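Lmo0131 protein (Listeria monocytogenes, PDB 4Q6J) is of uncertain function but carries an EAL domain and probably hydrolyses cyclic di-GMP as a cyclic-guanylate-specific phosphodiesterase. Local coordinates at residues B[102-105]-B[106-110]. Numbering follows the deposited sequence.
With ACY (acetic acid), chain S; ACY (acetic acid), chain C.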
loop_
_atom_site.group_PDB
_atom_site.type_symbol
_atom_site.label_atom_id
_atom_site.label_comp_id
_atom_site.label_asym_id
_atom_site.label_seq_id
_atom_site.Cartn_x
_atom_site.Cartn_y
_atom_site.Cartn_z
ATOM N N SER B 102 -7.640 13.595 -16.982
ATOM C CA SER B 102 -7.748 14.641 -17.967
ATOM C C SER B 102 -9.124 15.238 -17.907
ATOM O O SER B 102 -9.285 16.420 -18.092
ATOM C CB SER B 102 -7.462 14.116 -19.359
ATOM O OG SER B 102 -6.143 13.648 -19.395
ATOM N N THR B 103 -10.118 14.419 -17.635
ATOM C CA THR B 103 -11.463 14.923 -17.601
ATOM C C THR B 103 -11.635 15.956 -16.478
ATOM O O THR B 103 -12.199 17.028 -16.689
ATOM C CB THR B 103 -12.448 13.770 -17.499
ATOM O OG1 THR B 103 -12.490 13.073 -18.757
ATOM C CG2 THR B 103 -13.804 14.289 -17.182
ATOM N N TYR B 104 -11.117 15.654 -15.294
ATOM C CA TYR B 104 -11.135 16.654 -14.231
ATOM C C TYR B 104 -10.255 17.836 -14.562
ATOM O O TYR B 104 -10.637 18.955 -14.358
ATOM C CB TYR B 104 -10.681 16.105 -12.879
ATOM C CG TYR B 104 -10.738 17.211 -11.856
ATOM C CD1 TYR B 104 -11.947 17.662 -11.397
ATOM C CD2 TYR B 104 -9.583 17.849 -11.402
ATOM C CE1 TYR B 104 -12.018 18.687 -10.496
ATOM C CE2 TYR B 104 -9.652 18.887 -10.498
ATOM C CZ TYR B 104 -10.874 19.308 -10.059
ATOM O OH TYR B 104 -10.996 20.358 -9.179
HETATM N N MSE B 105 -9.048 17.587 -15.035
HETATM C CA MSE B 105 -8.087 18.668 -15.171
HETATM C C MSE B 105 -8.461 19.600 -16.308
HETATM O O MSE B 105 -8.002 20.734 -16.387
HETATM C CB MSE B 105 -6.663 18.123 -15.314
HETATM C CG MSE B 105 -6.115 17.508 -14.002
HETATM SE SE MSE B 105 -5.938 18.806 -12.506
HETATM C CE MSE B 105 -4.233 19.598 -13.077
ATOM N N THR B 106 -9.315 19.119 -17.196
ATOM C CA THR B 106 -9.822 19.942 -18.288
ATOM C C THR B 106 -10.891 20.857 -17.778
ATOM O O THR B 106 -10.877 22.034 -18.051
ATOM C CB THR B 106 -10.384 19.080 -19.390
ATOM O OG1 THR B 106 -9.287 18.558 -20.145
ATOM C CG2 THR B 106 -11.287 19.899 -20.295
ATOM N N PHE B 107 -11.810 20.321 -16.998
ATOM C CA PHE B 107 -12.746 21.185 -16.307
ATOM C C PHE B 107 -12.095 22.251 -15.423
ATOM O O PHE B 107 -12.580 23.374 -15.355
ATOM C CB PHE B 107 -13.680 20.384 -15.433
ATOM C CG PHE B 107 -14.659 21.237 -14.731
ATOM C CD1 PHE B 107 -15.608 21.947 -15.458
ATOM C CD2 PHE B 107 -14.610 21.391 -13.366
ATOM C CE1 PHE B 107 -16.516 22.760 -14.823
ATOM C CE2 PHE B 107 -15.525 22.181 -12.738
ATOM C CZ PHE B 107 -16.474 22.867 -13.467
ATOM N N LEU B 108 -11.022 21.874 -14.731
ATOM C CA LEU B 108 -10.387 22.792 -13.807
ATOM C C LEU B 108 -9.698 23.905 -14.578
ATOM O O LEU B 108 -9.768 25.063 -14.220
ATOM C CB LEU B 108 -9.390 22.077 -12.886
ATOM C CG LEU B 108 -8.617 23.044 -11.962
ATOM C CD1 LEU B 108 -9.535 23.789 -11.026
ATOM C CD2 LEU B 108 -7.532 22.360 -11.171
ATOM N N HIS B 109 -9.016 23.534 -15.639
ATOM C CA HIS B 109 -8.397 24.483 -16.548
ATOM C C HIS B 109 -9.413 25.473 -17.088
ATOM O O HIS B 109 -9.137 26.668 -17.223
ATOM C CB HIS B 109 -7.802 23.720 -17.723
ATOM C CG HIS B 109 -7.393 24.595 -18.855
ATOM N ND1 HIS B 109 -8.304 25.214 -19.682
ATOM C CD2 HIS B 109 -6.170 24.947 -19.308
ATOM C CE1 HIS B 109 -7.659 25.922 -20.591
ATOM N NE2 HIS B 109 -6.364 25.772 -20.387
ATOM N N ASP B 110 -10.585 24.958 -17.438
ATOM C CA ASP B 110 -11.649 25.775 -17.997
ATOM C C ASP B 110 -12.254 26.689 -16.958
ATOM O O ASP B 110 -12.498 27.868 -17.218
ATOM C CB ASP B 110 -12.752 24.883 -18.510
ATOM C CG ASP B 110 -12.392 24.211 -19.782
ATOM O OD1 ASP B 110 -11.235 24.340 -20.236
ATOM O OD2 ASP B 110 -13.279 23.541 -20.330
HETATM C C ACY S . -8.885 10.374 -17.754
HETATM O O ACY S . -9.634 11.289 -18.105
HETATM O OXT ACY S . -9.328 9.291 -17.344
HETATM C CH3 ACY S . -7.404 10.571 -17.791
HETATM C C ACY C . -11.541 10.213 -16.256
HETATM O O ACY C . -11.734 10.247 -17.474
HETATM O OXT ACY C . -10.542 10.735 -15.741
HETATM C CH3 ACY C . -12.512 9.502 -15.370
#
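S102 O is gripped by two donors from T106, one turn further along the helix: the amide, with T106 N 2.8 Å from S102 O, and the hydroxyl, with T106 OG1 3.0 Å from the same oxygen. One donor lies above the S102 carbonyl plane and the other below it, and the hydroxyl can reach its place because OG1 lies beside its own backbone N (chi1 -78°). The ladder continues with L108 N to Y104 O at 3.0 Å and H109 N to M105 O at 3.1 Å, while the F107 N to T103 O bond is weak. On the outer side, H109 ND1 donates to the anti lone pair of D110 OD1 over 3.1 Å, with D110 OD1 set 19° out of the imidazole plane.

At the start of the helix, T103 N donates to one bound acetic acid and T103 OG1 to a second, both probably from the crystallisation liquor. Between them these molecules also bind S101 of this chain and S101 and T103 of the second subunit, which places this helix end at a subunit interface.

On the buried side, L108 meets two residues of the preceding turn. Its CB lies 4.0 Å from Y104 CE2, approaching the ring obliquely, while CD2 touches M105 SE at 4.1 Å. The selenomethionine chain, bent at chi2 and chi3, and the leucine extend together, flank to flank. M105 and L108 both rest on I124 of strand 122-127 and I145 of helix 136-146; Y104 turns toward helix 66-83 and packs edge-to-face with Y98. The pattern is that of an amphipathic helix of the EAL TIM-barrel fold: helix 102-115 links the parallel strands 89-95 and 122-127 in a beta-alpha-beta crossover, its apolar side laid against the barrel wall.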